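Local coordinates for eukaryotic initiation factor 4F subunit p150 (Saccharomyces cerevisiae, PDB 2VSO), which scaffolds the cap-binding eIF4F complex that starts assembly of the translation apparatus on mRNA, its middle domain binding the RNA helicase eIF4A, at residues K39-L44 with E58-I62; I79-F83 with Y128-C133; L246-F250 with I273-R277. One frame throughout, in Å; residues are numbered along the deposited sequence.

Contact 1 (K39-L44 with E58-I62); sequences KMKSLL and EILAI
Both segments are helical: 39-44 belongs to helix 33-45 and 58-62 to helix 52-64. Their axes run nearly antiparallel, at 158° between N-to-C directions (signed crossing angle -158°), and approach to 10.5 Å. Register is set by Leu-43 and Ile-59, whose CA atoms lie 6.7 Å apart. Backbone bonds Leu-43 N to Lys-39 O and Leu-44 N to Met-40 O, each 2.8 Å, hold the first helix.

Glu-58 (chi1 m) points toward the partner at the margin, its OE2 3.8 Å from Leu-43 CD2, while OE1 forms a salt bridge with a basic side chain of the eIF4A chain. Next, Ile-59 (m,t) leaves its helix sideways and spreads three ways: CG1 lies 3.5 Å from Leu-43 CB, CG2 3.9 Å from Met-40 CE, and CD1 3.7 Å from Leu-44 CD2. This antiparallel pair joined by a short connection is the first helical hairpin of the HEAT-repeat MIF4G domain. One side of the hairpin rests on the following helices, with Met-40 and Ile-62 touching Val-78 of helix 73-88, and Leu-44 and Ile-59 touching Leu-99 of helix 93-106.

One turn on, Ile-62 (m,t) aims directly at helix 33-45. Its CD1 sits 3.7 Å from Leu-43 CD1, 3.6 Å from Lys-39 CB and 4.3 Å from Met-40 SD. Leu-43 (m,t) therefore wedges between Ile-59 and Ile-62. Met-40, in the m,m,m rotamer, folds its sulfur and methyl back toward the isoleucines, whereas Lys-39 contributes the root of its chain and directs its amino end elsewhere.

Contact 2 (I79-F83 with Y128-C133); sequences IEQIF and YLVARC
Phe-83 and Ile-79, one helical turn apart and joined by the bond Phe-83 N to Ile-79 O (3.1 Å), form the apolar centre on segment 79-83. Against them segment 128-133, also helical, brings Leu-129 and Cys-133, bonded through Cys-133 N to Leu-129 O (3.0 Å). Leu-129 (m,t) reaches both: its CD2 lies 4.0 Å from Ile-79 CG2 and 4.0 Å from Phe-83 CE2. Cys-133, with chi1 m, sets SG 3.4 Å from Phe-83 CE1; it is 4.5 Å from the ring centroid and 79° off the ring normal, which defines a sulfur-aromatic contact at the ring edge. Ile-79 CG1 adds a looser contact, 4.2 Å from Tyr-128 CB.

Farther out, Arg-132 covers one face of Phe-83. Its CG stands 3.8 Å from the centroid and 14° off the normal, a CH-pi contact made by the aliphatic part of the side chain; its CB is 4.1 Å from Ile-79 CG2. A t,p,p course then carries the guanidinium to the rim, where Glu-80 CG lies over its face, 3.5 Å from Arg-132 CZ. The charges attract only loosely: Glu-80 OE2 is 4.1 Å from Arg-132 NH2 and well out of the guanidinium plane.

The axes cross at 53° (signed -53°), 10.2 Å apart, with CA pairs Ile-79 to Leu-129 at 7.0 Å and Glu-80 to Arg-132 at 6.7 Å. Phe-83 also meets Phe-179 of helix 163-185 edge-to-face. Helices 73-88 and 122-139, the first members of consecutive hairpins, thus pack as neighbours, the inter-repeat stacking that builds a HEAT solenoid.

Contact 3 (L246-F250 with I273-R277); sequences LDSLF and IKELR
Arg-277 donates from NH2 to Asp-247 OD1 at 2.8 Å with an N-H...O angle of 170°, an almost linear hydrogen bond within a salt bridge. The CA-to-CB bond of Asp-247 points away from segment 273-277, so its m rotamer has to swing the carboxylate back to the edge of the guanidinium. A long, weak ion pair links the same NH2 to Glu-229.

The arginine spans the interface in an extended form, with chi1 at 149° and chi2 at 140°. On the way its CG passes over one face of the Phe-250 ring, and NH1 comes to 3.4 Å from Phe-250 CD1. NH1 is also 3.6 Å from Leu-246 CB, which lies over the guanidinium face. Phe-250 (chi1 m, chi2 85°) fills the gap between the helices: its CE2 is 3.6 Å from Ile-273 O, 3.9 Å from Lys-274 CA, which lies at the ring edge, and 4.3 Å from Ile-273 CD1.

Bulky side chains suit the wide separation, with axes 12.0 Å apart at 149° (signed -149°); the nearest CA pair, Phe-250 and Lys-274, is 7.0 Å apart. Leu-246 and Ile-273 both touch helix 211-228. Helices 242-257 and 264-278 are the antiparallel hairpin that forms the last HEAT repeat of the MIF4G domain.

From the N terminus, contact 1 closes the short turn between helices 33-45 and 52-64. Contact 2 then opens on the next helix and spans a longer loop containing helix 93-106, joining helices 73-88 and 122-139 of successive repeats. Contact 3 closes the C-terminal hairpin. The three loops follow in series, neither nesting nor crossing. Contacts 1 and 2 touch, Met-40 CB lying 2.9 Å from Gln-81 OE1 and Leu-44 CD1 3.5 Å from Gln-81 O. Contact 3 stands apart, its nearest atoms about 18 Å from contact 2 and about 29 Å from contact 1, which lies on the opposite side of the chain's centre and is the one of the three within reach of the eIF4A chain.

Contact 1 (K39-L44 with E58-I62)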
ATOM      1  N   LYS C  39      13.772 -12.317  21.548  1.00 57.70           N
ATOM      2  CA  LYS C  39      12.455 -12.020  22.092  1.00 46.59           C
ATOM      3  C   LYS C  39      11.961 -10.687  21.603  1.00 60.71           C
ATOM      4  O   LYS C  39      10.756 -10.504  21.418  1.00 75.37           O
ATOM      5  CB  LYS C  39      12.443 -12.055  23.612  1.00 54.34           C
ATOM      6  CG  LYS C  39      12.289 -13.469  24.146  1.00 81.09           C
ATOM      7  CD  LYS C  39      12.883 -13.639  25.533  1.00 95.10           C
ATOM      8  CE  LYS C  39      12.899 -15.106  25.916  1.00105.40           C
ATOM      9  NZ  LYS C  39      13.372 -15.308  27.312  1.00115.96           N
ATOM     10  N   MET C  40      12.885  -9.758  21.373  1.00 52.02           N
ATOM     11  CA  MET C  40      12.510  -8.429  20.903  1.00 53.47           C
ATOM     12  C   MET C  40      12.124  -8.413  19.426  1.00 67.03           C
ATOM     13  O   MET C  40      11.191  -7.711  19.048  1.00 80.57           O
ATOM     14  CB  MET C  40      13.608  -7.409  21.174  1.00 64.61           C
ATOM     15  CG  MET C  40      13.617  -6.871  22.588  1.00 63.15           C
ATOM     16  SD  MET C  40      12.109  -5.999  23.017  1.00 59.72           S
ATOM     17  CE  MET C  40      12.248  -4.532  21.991  1.00 66.49           C
ATOM     18  N   LYS C  41      12.839  -9.166  18.594  1.00 63.86           N
ATOM     19  CA  LYS C  41      12.426  -9.332  17.203  1.00 47.28           C
ATOM     20  C   LYS C  41      11.009  -9.865  17.178  1.00 48.44           C
ATOM     21  O   LYS C  41      10.141  -9.357  16.469  1.00 62.29           O
ATOM     22  CB  LYS C  41      13.328 -10.311  16.449  1.00 42.00           C
ATOM     23  CG  LYS C  41      14.486  -9.658  15.724  1.00 55.09           C
ATOM     24  CD  LYS C  41      15.262 -10.686  14.910  1.00 70.92           C
ATOM     25  CE  LYS C  41      16.591 -10.124  14.420  1.00 85.42           C
ATOM     26  NZ  LYS C  41      17.316  -9.408  15.516  1.00106.83           N
ATOM     27  N   SER C  42      10.785 -10.907  17.962  1.00 51.44           N
ATOM     28  CA  SER C  42       9.490 -11.560  18.006  1.00 40.23           C
ATOM     29  C   SER C  42       8.427 -10.595  18.504  1.00 52.62           C
ATOM     30  O   SER C  42       7.333 -10.531  17.954  1.00 70.18           O
ATOM     31  CB  SER C  42       9.549 -12.808  18.894  1.00 41.50           C
ATOM     32  OG  SER C  42       8.427 -13.655  18.670  1.00 50.41           O
ATOM     33  N   LEU C  43       8.744  -9.827  19.534  1.00 41.60           N
ATOM     34  CA  LEU C  43       7.761  -8.905  20.063  1.00 39.50           C
ATOM     35  C   LEU C  43       7.517  -7.695  19.156  1.00 49.65           C
ATOM     36  O   LEU C  43       6.410  -7.172  19.109  1.00 56.15           O
ATOM     37  CB  LEU C  43       8.141  -8.471  21.468  1.00 48.50           C
ATOM     38  CG  LEU C  43       7.954  -9.598  22.479  1.00 51.17           C
ATOM     39  CD1 LEU C  43       8.651  -9.285  23.797  1.00 44.36           C
ATOM     40  CD2 LEU C  43       6.477  -9.843  22.692  1.00 42.42           C
ATOM     41  N   LEU C  44       8.532  -7.260  18.426  1.00 43.54           N
ATOM     42  CA  LEU C  44       8.363  -6.115  17.543  1.00 37.84           C
ATOM     43  C   LEU C  44       7.636  -6.500  16.237  1.00 53.31           C
ATOM     44  O   LEU C  44       6.934  -5.679  15.648  1.00 48.34           O
ATOM     45  CB  LEU C  44       9.706  -5.453  17.265  1.00 34.30           C
ATOM     46  CG  LEU C  44      10.213  -4.608  18.438  1.00 42.39           C
ATOM     47  CD1 LEU C  44      11.486  -3.874  18.068  1.00 43.42           C
ATOM     48  CD2 LEU C  44       9.157  -3.616  18.910  1.00 49.74           C
ATOM     49  N   GLU C  58       4.660  -6.910  27.249  1.00 59.81           N
ATOM     50  CA  GLU C  58       5.737  -7.885  27.253  1.00 58.07           C
ATOM     51  C   GLU C  58       7.090  -7.247  26.947  1.00 62.54           C
ATOM     52  O   GLU C  58       8.105  -7.628  27.523  1.00 82.18           O
ATOM     53  CB  GLU C  58       5.418  -9.040  26.309  1.00 68.80           C
ATOM     54  CG  GLU C  58       4.066  -9.666  26.617  1.00 86.07           C
ATOM     55  CD  GLU C  58       4.026 -11.148  26.339  1.00 96.26           C
ATOM     56  OE1 GLU C  58       3.070 -11.807  26.802  1.00102.31           O
ATOM     57  OE2 GLU C  58       4.953 -11.651  25.668  1.00 95.19           O
ATOM     58  N   ILE C  59       7.107  -6.261  26.062  1.00 62.63           N
ATOM     59  CA  ILE C  59       8.336  -5.529  25.775  1.00 54.09           C
ATOM     60  C   ILE C  59       8.799  -4.720  26.997  1.00 62.90           C
ATOM     61  O   ILE C  59       9.984  -4.420  27.151  1.00 61.58           O
ATOM     62  CB  ILE C  59       8.162  -4.612  24.556  1.00 43.22           C
ATOM     63  CG1 ILE C  59       8.022  -5.465  23.292  1.00 51.05           C
ATOM     64  CG2 ILE C  59       9.327  -3.604  24.437  1.00 35.63           C
ATOM     65  CD1 ILE C  59       7.613  -4.677  22.070  1.00 54.75           C
ATOM     66  N   LEU C  60       7.861  -4.375  27.873  1.00 62.68           N
ATOM     67  CA  LEU C  60       8.191  -3.599  29.064  1.00 59.60           C
ATOM     68  C   LEU C  60       8.750  -4.491  30.194  1.00 74.03           C
ATOM     69  O   LEU C  60       9.481  -4.015  31.066  1.00 64.79           O
ATOM     70  CB  LEU C  60       6.973  -2.790  29.528  1.00 45.57           C
ATOM     71  CG  LEU C  60       6.962  -2.206  30.940  1.00 64.16           C
ATOM     72  CD1 LEU C  60       7.986  -1.103  31.090  1.00 55.48           C
ATOM     73  CD2 LEU C  60       5.564  -1.701  31.275  1.00 79.37           C
ATOM     74  N   ALA C  61       8.407  -5.779  30.171  1.00 64.55           N
ATOM     75  CA  ALA C  61       8.953  -6.732  31.135  1.00 58.54           C
ATOM     76  C   ALA C  61      10.391  -7.049  30.773  1.00 78.81           C
ATOM     77  O   ALA C  61      11.207  -7.374  31.637  1.00 94.98           O
ATOM     78  CB  ALA C  61       8.126  -8.010  31.169  1.00 51.38           C
ATOM     79  N   ILE C  62      10.693  -6.975  29.483  1.00 74.24           N
ATOM     80  CA  ILE C  62      12.054  -7.188  29.020  1.00 61.95           C
ATOM     81  C   ILE C  62      12.869  -5.956  29.371  1.00 59.12           C
ATOM     82  O   ILE C  62      14.011  -6.066  29.811  1.00 62.52           O
ATOM     83  CB  ILE C  62      12.091  -7.471  27.502  1.00 59.61           C
ATOM     84  CG1 ILE C  62      11.488  -8.838  27.206  1.00 61.03           C
ATOM     85  CG2 ILE C  62      13.497  -7.429  26.964  1.00 39.79           C
ATOM     86  CD1 ILE C  62      11.741  -9.301  25.798  1.00 66.29           C
TER

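Contact 2 (I79-F83 with Y128-C133)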
ATOM      1  N   ILE C  79      15.564  -0.071  23.785  1.00 51.89           N
ATOM      2  CA  ILE C  79      15.358   1.198  23.077  1.00 53.56           C
ATOM      3  C   ILE C  79      16.004   1.144  21.695  1.00 42.52           C
ATOM      4  O   ILE C  79      15.426   1.577  20.708  1.00 67.93           O
ATOM      5  CB  ILE C  79      15.968   2.421  23.816  1.00 43.60           C
ATOM      6  CG1 ILE C  79      15.320   2.655  25.185  1.00 35.88           C
ATOM      7  CG2 ILE C  79      15.848   3.657  22.964  1.00 43.15           C
ATOM      8  CD1 ILE C  79      13.930   2.125  25.298  1.00 41.79           C
ATOM      9  N   GLU C  80      17.218   0.621  21.630  1.00 51.99           N
ATOM     10  CA  GLU C  80      17.988   0.669  20.399  1.00 46.99           C
ATOM     11  C   GLU C  80      17.321  -0.172  19.322  1.00 66.86           C
ATOM     12  O   GLU C  80      17.407   0.126  18.126  1.00 72.76           O
ATOM     13  CB  GLU C  80      19.392   0.156  20.647  1.00 38.10           C
ATOM     14  CG  GLU C  80      20.255   0.114  19.404  1.00 59.51           C
ATOM     15  CD  GLU C  80      21.468  -0.786  19.562  1.00 67.63           C
ATOM     16  OE1 GLU C  80      22.358  -0.731  18.690  1.00 60.43           O
ATOM     17  OE2 GLU C  80      21.525  -1.549  20.553  1.00 78.80           O
ATOM     18  N   GLN C  81      16.651  -1.228  19.762  1.00 50.84           N
ATOM     19  CA  GLN C  81      15.984  -2.136  18.852  1.00 50.94           C
ATOM     20  C   GLN C  81      14.651  -1.579  18.369  1.00 54.92           C
ATOM     21  O   GLN C  81      14.215  -1.884  17.259  1.00 56.07           O
ATOM     22  CB  GLN C  81      15.755  -3.483  19.524  1.00 47.66           C
ATOM     23  CG  GLN C  81      16.929  -4.412  19.467  1.00 53.38           C
ATOM     24  CD  GLN C  81      16.594  -5.767  20.056  1.00 84.80           C
ATOM     25  OE1 GLN C  81      15.776  -6.509  19.509  1.00 78.45           O
ATOM     26  NE2 GLN C  81      17.226  -6.099  21.177  1.00102.04           N
ATOM     27  N   ILE C  82      13.999  -0.782  19.211  1.00 49.04           N
ATOM     28  CA  ILE C  82      12.741  -0.158  18.836  1.00 49.67           C
ATOM     29  C   ILE C  82      13.010   0.877  17.765  1.00 49.66           C
ATOM     30  O   ILE C  82      12.219   1.034  16.838  1.00 55.91           O
ATOM     31  CB  ILE C  82      12.028   0.513  20.023  1.00 48.30           C
ATOM     32  CG1 ILE C  82      11.599  -0.536  21.046  1.00 55.90           C
ATOM     33  CG2 ILE C  82      10.808   1.272  19.531  1.00 33.76           C
ATOM     34  CD1 ILE C  82      10.935   0.041  22.268  1.00 49.08           C
ATOM     35  N   PHE C  83      14.135   1.572  17.888  1.00 39.15           N
ATOM     36  CA  PHE C  83      14.546   2.534  16.868  1.00 46.81           C
ATOM     37  C   PHE C  83      14.885   1.860  15.549  1.00 53.45           C
ATOM     38  O   PHE C  83      14.482   2.326  14.483  1.00 71.39           O
ATOM     39  CB  PHE C  83      15.730   3.377  17.328  1.00 38.38           C
ATOM     40  CG  PHE C  83      15.340   4.626  18.051  1.00 46.16           C
ATOM     41  CD1 PHE C  83      15.620   5.871  17.511  1.00 25.54           C
ATOM     42  CD2 PHE C  83      14.694   4.566  19.276  1.00 47.34           C
ATOM     43  CE1 PHE C  83      15.276   7.033  18.188  1.00 36.95           C
ATOM     44  CE2 PHE C  83      14.333   5.727  19.945  1.00 51.60           C
ATOM     45  CZ  PHE C  83      14.621   6.960  19.398  1.00 38.67           C
ATOM     46  N   TYR C 128      17.441   8.229  27.599  1.00 48.51           N
ATOM     47  CA  TYR C 128      17.784   7.147  26.679  1.00 53.07           C
ATOM     48  C   TYR C 128      17.294   7.414  25.238  1.00 63.50           C
ATOM     49  O   TYR C 128      18.046   7.234  24.270  1.00 58.91           O
ATOM     50  CB  TYR C 128      17.220   5.825  27.183  1.00 52.32           C
ATOM     51  CG  TYR C 128      18.077   5.116  28.191  1.00 58.76           C
ATOM     52  CD1 TYR C 128      18.753   5.820  29.182  1.00 85.38           C
ATOM     53  CD2 TYR C 128      18.205   3.740  28.165  1.00 74.11           C
ATOM     54  CE1 TYR C 128      19.544   5.167  30.115  1.00 70.46           C
ATOM     55  CE2 TYR C 128      18.991   3.076  29.095  1.00 86.37           C
ATOM     56  CZ  TYR C 128      19.658   3.796  30.067  1.00 76.11           C
ATOM     57  OH  TYR C 128      20.438   3.140  30.991  1.00 95.81           O
ATOM     58  N   LEU C 129      16.039   7.843  25.096  1.00 45.39           N
ATOM     59  CA  LEU C 129      15.490   8.151  23.774  1.00 51.99           C
ATOM     60  C   LEU C 129      16.343   9.188  23.037  1.00 53.13           C
ATOM     61  O   LEU C 129      16.756   8.974  21.898  1.00 46.62           O
ATOM     62  CB  LEU C 129      14.042   8.647  23.873  1.00 43.04           C
ATOM     63  CG  LEU C 129      13.004   7.685  24.443  1.00 40.64           C
ATOM     64  CD1 LEU C 129      11.635   8.337  24.470  1.00 39.77           C
ATOM     65  CD2 LEU C 129      12.967   6.402  23.656  1.00 33.21           C
ATOM     66  N   VAL C 130      16.600  10.314  23.687  1.00 43.74           N
ATOM     67  CA  VAL C 130      17.428  11.352  23.083  1.00 61.67           C
ATOM     68  C   VAL C 130      18.796  10.813  22.664  1.00 63.39           C
ATOM     69  O   VAL C 130      19.196  10.952  21.509  1.00 69.63           O
ATOM     70  CB  VAL C 130      17.634  12.553  24.029  1.00 75.12           C
ATOM     71  CG1 VAL C 130      18.011  13.790  23.231  1.00 64.07           C
ATOM     72  CG2 VAL C 130      16.376  12.808  24.845  1.00 88.92           C
ATOM     73  N   ALA C 131      19.500  10.191  23.606  1.00 52.83           N
ATOM     74  CA  ALA C 131      20.854   9.678  23.370  1.00 61.34           C
ATOM     75  C   ALA C 131      20.887   8.760  22.165  1.00 55.37           C
ATOM     76  O   ALA C 131      21.859   8.742  21.408  1.00 51.19           O
ATOM     77  CB  ALA C 131      21.393   8.935  24.624  1.00 39.39           C
ATOM     78  N   ARG C 132      19.817   7.996  21.994  1.00 57.29           N
ATOM     79  CA  ARG C 132      19.721   7.081  20.868  1.00 43.49           C
ATOM     80  C   ARG C 132      19.349   7.751  19.537  1.00 48.37           C
ATOM     81  O   ARG C 132      19.672   7.205  18.483  1.00 56.77           O
ATOM     82  CB  ARG C 132      18.765   5.929  21.195  1.00 35.13           C
ATOM     83  CG  ARG C 132      18.486   5.005  20.045  1.00 62.52           C
ATOM     84  CD  ARG C 132      19.750   4.383  19.536  1.00 62.23           C
ATOM     85  NE  ARG C 132      20.404   3.581  20.559  1.00 73.93           N
ATOM     86  CZ  ARG C 132      21.651   3.139  20.456  1.00 76.33           C
ATOM     87  NH1 ARG C 132      22.361   3.431  19.378  1.00 63.24           N
ATOM     88  NH2 ARG C 132      22.190   2.416  21.429  1.00 83.11           N
ATOM     89  N   CYS C 133      18.695   8.916  19.555  1.00 39.53           N
ATOM     90  CA  CYS C 133      18.405   9.578  18.263  1.00 55.10           C
ATOM     91  C   CYS C 133      19.701  10.183  17.786  1.00 61.98           C
ATOM     92  O   CYS C 133      20.036  10.109  16.609  1.00 62.48           O
ATOM     93  CB  CYS C 133      17.339  10.691  18.335  1.00 43.77           C
ATOM     94  SG  CYS C 133      15.764  10.257  19.074  1.00 83.61           S
TER

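Contact 3 (L246-F250 with I273-R277)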
ATOM      1  N   LEU C 246      10.892  27.828  10.918  1.00 68.64           N
ATOM      2  CA  LEU C 246       9.872  27.542   9.920  1.00 55.57           C
ATOM      3  C   LEU C 246       9.835  28.643   8.863  1.00 55.75           C
ATOM      4  O   LEU C 246       9.646  28.370   7.683  1.00 59.62           O
ATOM      5  CB  LEU C 246       8.509  27.353  10.579  1.00 43.99           C
ATOM      6  CG  LEU C 246       8.361  26.068  11.392  1.00 52.21           C
ATOM      7  CD1 LEU C 246       6.933  25.878  11.868  1.00 52.65           C
ATOM      8  CD2 LEU C 246       8.832  24.859  10.602  1.00 43.13           C
ATOM      9  N   ASP C 247      10.039  29.883   9.287  1.00 58.29           N
ATOM     10  CA  ASP C 247      10.144  30.992   8.347  1.00 77.40           C
ATOM     11  C   ASP C 247      11.193  30.696   7.269  1.00 67.22           C
ATOM     12  O   ASP C 247      10.895  30.743   6.084  1.00 70.53           O
ATOM     13  CB  ASP C 247      10.466  32.293   9.082  1.00 90.64           C
ATOM     14  CG  ASP C 247       9.302  32.791   9.933  1.00 91.35           C
ATOM     15  OD1 ASP C 247       8.152  32.368   9.675  1.00 80.58           O
ATOM     16  OD2 ASP C 247       9.535  33.614  10.854  1.00 90.83           O
ATOM     17  N   SER C 248      12.413  30.375   7.689  1.00 67.72           N
ATOM     18  CA  SER C 248      13.496  30.023   6.772  1.00 64.42           C
ATOM     19  C   SER C 248      13.115  28.841   5.892  1.00 83.28           C
ATOM     20  O   SER C 248      13.330  28.855   4.680  1.00 87.90           O
ATOM     21  CB  SER C 248      14.771  29.658   7.544  1.00 47.41           C
ATOM     22  OG  SER C 248      15.147  30.656   8.473  1.00 68.61           O
ATOM     23  N   LEU C 249      12.565  27.811   6.523  1.00 65.34           N
ATOM     24  CA  LEU C 249      12.236  26.565   5.847  1.00 67.14           C
ATOM     25  C   LEU C 249      11.171  26.735   4.751  1.00 69.32           C
ATOM     26  O   LEU C 249      11.284  26.174   3.659  1.00 68.98           O
ATOM     27  CB  LEU C 249      11.785  25.535   6.884  1.00 49.59           C
ATOM     28  CG  LEU C 249      11.232  24.192   6.421  1.00 58.63           C
ATOM     29  CD1 LEU C 249      12.148  23.535   5.402  1.00 55.68           C
ATOM     30  CD2 LEU C 249      11.002  23.292   7.614  1.00 51.57           C
ATOM     31  N   PHE C 250      10.135  27.509   5.052  1.00 57.99           N
ATOM     32  CA  PHE C 250       9.080  27.782   4.092  1.00 57.88           C
ATOM     33  C   PHE C 250       9.559  28.687   2.955  1.00 65.88           C
ATOM     34  O   PHE C 250       9.021  28.652   1.853  1.00 74.01           O
ATOM     35  CB  PHE C 250       7.849  28.346   4.795  1.00 46.19           C
ATOM     36  CG  PHE C 250       6.970  27.288   5.398  1.00 65.00           C
ATOM     37  CD1 PHE C 250       7.226  26.796   6.660  1.00 75.36           C
ATOM     38  CD2 PHE C 250       5.900  26.769   4.687  1.00 54.05           C
ATOM     39  CE1 PHE C 250       6.427  25.815   7.207  1.00 78.49           C
ATOM     40  CE2 PHE C 250       5.098  25.795   5.229  1.00 50.48           C
ATOM     41  CZ  PHE C 250       5.357  25.316   6.488  1.00 51.57           C
ATOM     42  N   ILE C 273       0.937  22.703   2.436  1.00 46.63           N
ATOM     43  CA  ILE C 273       1.449  23.079   3.772  1.00 78.34           C
ATOM     44  C   ILE C 273       1.693  24.575   3.875  1.00 69.71           C
ATOM     45  O   ILE C 273       1.522  25.151   4.942  1.00 61.77           O
ATOM     46  CB  ILE C 273       2.735  22.328   4.259  1.00 56.02           C
ATOM     47  CG1 ILE C 273       3.461  21.655   3.105  1.00 59.79           C
ATOM     48  CG2 ILE C 273       2.426  21.364   5.419  1.00 49.38           C
ATOM     49  CD1 ILE C 273       4.568  22.493   2.541  1.00 59.59           C
ATOM     50  N   LYS C 274       2.083  25.187   2.759  1.00 61.95           N
ATOM     51  CA  LYS C 274       2.316  26.626   2.698  1.00 54.36           C
ATOM     52  C   LYS C 274       1.036  27.397   3.007  1.00 45.44           C
ATOM     53  O   LYS C 274       1.068  28.399   3.699  1.00 73.12           O
ATOM     54  CB  LYS C 274       2.868  27.021   1.334  1.00 28.86           C
ATOM     55  CG  LYS C 274       3.705  28.273   1.313  1.00 48.09           C
ATOM     56  CD  LYS C 274       2.933  29.493   1.765  1.00 76.47           C
ATOM     57  CE  LYS C 274       3.872  30.566   2.289  1.00 85.75           C
ATOM     58  NZ  LYS C 274       3.154  31.825   2.593  1.00 99.28           N
ATOM     59  N   GLU C 275      -0.094  26.906   2.516  1.00 42.77           N
ATOM     60  CA  GLU C 275      -1.374  27.550   2.775  1.00 66.12           C
ATOM     61  C   GLU C 275      -1.862  27.175   4.152  1.00 66.14           C
ATOM     62  O   GLU C 275      -2.501  27.973   4.828  1.00 73.03           O
ATOM     63  CB  GLU C 275      -2.434  27.164   1.735  1.00 62.54           C
ATOM     64  CG  GLU C 275      -3.844  27.600   2.141  1.00 83.64           C
ATOM     65  CD  GLU C 275      -4.930  27.157   1.175  1.00 92.60           C
ATOM     66  OE1 GLU C 275      -6.084  27.625   1.317  1.00 92.46           O
ATOM     67  OE2 GLU C 275      -4.633  26.345   0.277  1.00 98.15           O
ATOM     68  N   LEU C 276      -1.564  25.947   4.561  1.00 52.58           N
ATOM     69  CA  LEU C 276      -1.966  25.470   5.874  1.00 54.36           C
ATOM     70  C   LEU C 276      -1.289  26.242   7.007  1.00 57.81           C
ATOM     71  O   LEU C 276      -1.927  26.557   7.995  1.00 41.40           O
ATOM     72  CB  LEU C 276      -1.712  23.974   6.024  1.00 46.83           C
ATOM     73  CG  LEU C 276      -2.143  23.398   7.376  1.00 52.91           C
ATOM     74  CD1 LEU C 276      -3.583  23.741   7.658  1.00 49.78           C
ATOM     75  CD2 LEU C 276      -1.941  21.908   7.420  1.00 60.24           C
ATOM     76  N   ARG C 277      -0.003  26.548   6.862  1.00 45.29           N
ATOM     77  CA  ARG C 277       0.715  27.271   7.897  1.00 51.17           C
ATOM     78  C   ARG C 277       0.435  28.766   7.817  1.00 65.81           C
ATOM     79  O   ARG C 277       0.173  29.408   8.824  1.00 78.79           O
ATOM     80  CB  ARG C 277       2.232  26.977   7.862  1.00 33.42           C
ATOM     81  CG  ARG C 277       3.078  28.150   8.317  1.00 46.63           C
ATOM     82  CD  ARG C 277       4.264  27.727   9.178  1.00 53.17           C
ATOM     83  NE  ARG C 277       4.769  28.803  10.039  1.00 44.85           N
ATOM     84  CZ  ARG C 277       5.783  29.602   9.726  1.00 69.14           C
ATOM     85  NH1 ARG C 277       6.402  29.469   8.563  1.00 89.04           N
ATOM     86  NH2 ARG C 277       6.177  30.542  10.575  1.00 73.58           N
TER